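Local coordinates for Gp26 (Listeria phage P40, PDB 4JZ5), which is a phage endolysin whose glycosyl hydrolase family 25 catalytic domain probably cleaves the glycan strands of Listeria peptidoglycan, at residues Ser51-Gly54 with Thr55-Asp59; Glu131-Arg134 with Phe135-His138. All coordinates share one frame; numbering follows the deposited sequence.

Overall arrangement
Both contacts are local, one shaping a beta hairpin and the other a turn of helix, and each lies inside the glycosyl hydrolase family 25 domain. Contact 1 (51-54 with 55-59) closes before contact 2 (131-134 with 135-138) opens in the chain; their centres lie about 17 Å apart and their nearest atoms about 7 Å, with no touch between them. Helix 87-106 bridges the gap, receiving Ser51 and Tyr58 from the hairpin and Arg134 and His138 from helix 128-143. His80 of strand 76-81 forms a second link, taking Gly54 O by hydrogen bond while its ring meets that of Phe135.

Contact 1 of 2, residues Ser51-Gly54 with Thr55-Asp59; sequences SSNG and TQKYD
Asn53 and Lys57 face each other as a hydrogen-bonded pair of an antiparallel hairpin, and backbone bonds do most of the joining. Asn53 N gives a hydrogen bond to Lys57 O at 2.9 Å. Two donors then share one acceptor: Gln56 N reaches Asn53 O at 3.0 Å, and Lys57 N adds a weak, longer bond to the same oxygen. Farther from the turn, Asp59 N binds Ser51 O at 2.9 Å. With Gln56 and Lys57 both set opposite Asn53, this is a classic beta bulge, placed where the hairpin of strands 46-53 and 57-58 reverses; Gly54 takes the turn with a positive phi of 53°. Close carbon-oxygen contacts fill in between these bonds, Ser52 CA lying 3.3 Å from Lys57 O.

Among the side chains, the Lys57 chain, around CE, lies beside the Asn53 amide group on one face. With CG between the backbone N and carbonyl carbon (chi1 67°) and the chain straight beyond, Lys57 runs alongside Asn53, and its NZ forms a salt bridge with Glu60. On the face of Ser52 and Tyr58, the adjoining non-hydrogen-bonded pair, the tyrosine ring has Ser51 O at its edge, with CD1 3.6 Å from that oxygen, and Ser52 CB set obliquely to it at 4.2 Å from CD1. The same ring receives a cation-pi contact from Lys103.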
# COMPACT_ATOMS: atom_id res chain seq x y z
N SER A 51 2.69 0.64 7.28
CA SER A 51 2.27 0.77 8.66
C SER A 51 3.07 -0.10 9.62
O SER A 51 3.36 0.32 10.74
CB SER A 51 0.80 0.38 8.78
OG SER A 51 0.55 -0.95 8.38
N SER A 52 3.39 -1.32 9.19
CA SER A 52 3.75 -2.36 10.12
C SER A 52 4.20 -3.60 9.35
O SER A 52 3.81 -3.81 8.20
CB SER A 52 2.55 -2.71 11.02
OG SER A 52 1.33 -2.67 10.30
N ASN A 53 5.02 -4.40 10.02
CA ASN A 53 5.45 -5.72 9.58
C ASN A 53 4.89 -6.73 10.57
O ASN A 53 5.38 -6.85 11.70
CB ASN A 53 6.97 -5.85 9.62
CG ASN A 53 7.66 -5.15 8.47
OD1 ASN A 53 7.04 -4.48 7.65
ND2 ASN A 53 8.97 -5.31 8.40
N GLY A 54 3.85 -7.45 10.16
CA GLY A 54 3.19 -8.38 11.06
C GLY A 54 2.78 -7.71 12.37
O GLY A 54 2.37 -6.55 12.39
N THR A 55 2.90 -8.47 13.46
CA THR A 55 2.80 -7.94 14.81
C THR A 55 4.18 -7.63 15.37
O THR A 55 4.32 -7.27 16.54
CB THR A 55 2.09 -8.92 15.74
OG1 THR A 55 2.67 -10.22 15.58
CG2 THR A 55 0.60 -8.99 15.45
N GLN A 56 5.21 -7.75 14.54
CA GLN A 56 6.59 -7.59 15.00
C GLN A 56 6.89 -6.14 15.34
O GLN A 56 7.49 -5.85 16.37
CB GLN A 56 7.55 -8.09 13.93
CG GLN A 56 9.01 -8.01 14.32
CD GLN A 56 9.93 -8.59 13.27
OE1 GLN A 56 9.53 -8.84 12.13
NE2 GLN A 56 11.17 -8.81 13.66
N LYS A 57 6.48 -5.21 14.48
CA LYS A 57 6.79 -3.80 14.69
C LYS A 57 5.93 -2.93 13.79
O LYS A 57 5.45 -3.36 12.74
CB LYS A 57 8.26 -3.52 14.39
CG LYS A 57 8.61 -3.70 12.92
CD LYS A 57 10.07 -3.35 12.63
CE LYS A 57 10.34 -3.32 11.13
NZ LYS A 57 11.79 -3.24 10.83
N TYR A 58 5.73 -1.69 14.23
CA TYR A 58 5.31 -0.65 13.31
C TYR A 58 6.50 -0.22 12.49
O TYR A 58 7.65 -0.30 12.94
CB TYR A 58 4.72 0.54 14.08
CG TYR A 58 3.48 0.13 14.84
CD1 TYR A 58 2.25 0.04 14.20
CD2 TYR A 58 3.54 -0.24 16.18
CE1 TYR A 58 1.11 -0.36 14.88
CE2 TYR A 58 2.41 -0.64 16.87
CZ TYR A 58 1.20 -0.71 16.22
OH TYR A 58 0.08 -1.11 16.92
N ASP A 59 6.26 0.23 11.27
CA ASP A 59 7.35 0.76 10.46
C ASP A 59 7.98 1.95 11.17
O ASP A 59 7.27 2.83 11.68
CB ASP A 59 6.84 1.14 9.08
CG ASP A 59 7.92 1.67 8.18
OD1 ASP A 59 8.24 2.87 8.30
OD2 ASP A 59 8.46 0.89 7.36

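Contact 2 of 2, residues Glu131-Arg134 with Phe135-His138; sequences ECQR and FIDH
Gln133 and Asp137, one helical turn apart, meet through their polar ends. Gln133 NE2 donates to Asp137 OD1 at 2.9 Å, a bond of moderate straightness (155° at the hydrogen) that arrives from above the carboxylate plane, with amide and carboxylate planes turned 30° against each other. The glutamine reaches over because CG stands opposite its backbone N (chi1 -166°) and the chain bends at chi2, bringing NE2 to the aspartate. Beneath this pair, the main chain repeats the same spacing: Asp137 N binds Gln133 O at 2.8 Å, while Ile136 N and Phe135 N bond to Cys132 O and Glu131 O, and His138 N to Arg134 O at 3.1 Å.

Along the neighbouring side, Arg134 NH1 forms a salt bridge with Glu131 OE1 at 2.8 Å. The carboxylate oxygen lies in the guanidinium plane, at its edge, and offers its syn lone pair. Ile136 CG1 rests 3.4 Å from Cys132 O, so the aliphatic chain packs against the helix backbone.

Outer partners fix these groups. Lys165 N binds Gln133 OE1; Arg134 NH1 also bonds to Gly87 O, and Glu131 OE1 to Thr90 OG1. His138 NE2 is bonded to Asn95, and Cys132, Phe135 and Ile136 lie against Leu116. The main-chain i to i+4 bonds, and the Gln133-Asp137 pair that keeps their spacing, are those of an alpha-helix, here helix 128-143, which connects parallel strands 114-117 and 147-152 in a beta-alpha-beta crossover.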
# COMPACT_ATOMS: atom_id res chain seq x y z
N GLU A 131 -7.77 -16.31 4.75
CA GLU A 131 -7.12 -15.53 5.78
C GLU A 131 -6.97 -14.07 5.36
O GLU A 131 -7.16 -13.18 6.18
CB GLU A 131 -5.79 -16.16 6.19
CG GLU A 131 -5.96 -17.53 6.86
CD GLU A 131 -6.79 -17.46 8.12
OE1 GLU A 131 -6.59 -16.55 8.93
OE2 GLU A 131 -7.65 -18.34 8.29
N CYS A 132 -6.67 -13.82 4.09
CA CYS A 132 -6.67 -12.45 3.59
C CYS A 132 -8.05 -11.84 3.80
O CYS A 132 -8.16 -10.68 4.18
CB CYS A 132 -6.29 -12.41 2.12
SG CYS A 132 -4.53 -12.63 1.82
N GLN A 133 -9.10 -12.60 3.51
CA GLN A 133 -10.46 -12.09 3.68
C GLN A 133 -10.75 -11.74 5.14
O GLN A 133 -11.36 -10.70 5.42
CB GLN A 133 -11.50 -13.09 3.17
CG GLN A 133 -12.87 -12.45 3.02
CD GLN A 133 -12.87 -11.46 1.89
OE1 GLN A 133 -12.67 -11.86 0.74
NE2 GLN A 133 -12.98 -10.18 2.19
N ARG A 134 -10.35 -12.61 6.06
CA ARG A 134 -10.54 -12.33 7.48
C ARG A 134 -9.84 -11.04 7.88
O ARG A 134 -10.42 -10.23 8.63
CB ARG A 134 -10.04 -13.49 8.35
CG ARG A 134 -10.84 -14.78 8.15
CD ARG A 134 -10.26 -15.90 9.01
NE ARG A 134 -10.46 -15.63 10.43
CZ ARG A 134 -9.52 -15.62 11.37
NH1 ARG A 134 -8.25 -15.90 11.09
NH2 ARG A 134 -9.87 -15.34 12.61
N PHE A 135 -8.62 -10.84 7.41
CA PHE A 135 -7.89 -9.62 7.70
C PHE A 135 -8.63 -8.38 7.19
O PHE A 135 -8.84 -7.42 7.93
CB PHE A 135 -6.49 -9.72 7.07
CG PHE A 135 -5.62 -8.50 7.27
CD1 PHE A 135 -5.81 -7.36 6.51
CD2 PHE A 135 -4.60 -8.51 8.21
CE1 PHE A 135 -5.01 -6.25 6.69
CE2 PHE A 135 -3.79 -7.40 8.40
CZ PHE A 135 -4.00 -6.27 7.63
N ILE A 136 -8.99 -8.41 5.92
CA ILE A 136 -9.63 -7.27 5.27
C ILE A 136 -10.99 -6.97 5.90
O ILE A 136 -11.29 -5.81 6.19
CB ILE A 136 -9.72 -7.54 3.76
CG1 ILE A 136 -8.31 -7.48 3.15
CG2 ILE A 136 -10.69 -6.57 3.08
CD1 ILE A 136 -8.23 -8.00 1.74
N ASP A 137 -11.79 -8.00 6.14
CA ASP A 137 -13.08 -7.80 6.78
C ASP A 137 -12.89 -7.13 8.13
O ASP A 137 -13.68 -6.26 8.52
CB ASP A 137 -13.78 -9.13 7.03
CG ASP A 137 -14.26 -9.83 5.76
OD1 ASP A 137 -14.23 -9.25 4.67
OD2 ASP A 137 -14.69 -11.00 5.89
N HIS A 138 -11.89 -7.57 8.90
CA HIS A 138 -11.69 -7.00 10.22
C HIS A 138 -11.34 -5.52 10.14
O HIS A 138 -11.90 -4.69 10.85
CB HIS A 138 -10.63 -7.78 10.99
CG HIS A 138 -10.56 -7.39 12.42
ND1 HIS A 138 -11.52 -7.79 13.33
CD2 HIS A 138 -9.68 -6.64 13.12
CE1 HIS A 138 -11.23 -7.29 14.52
NE2 HIS A 138 -10.12 -6.59 14.42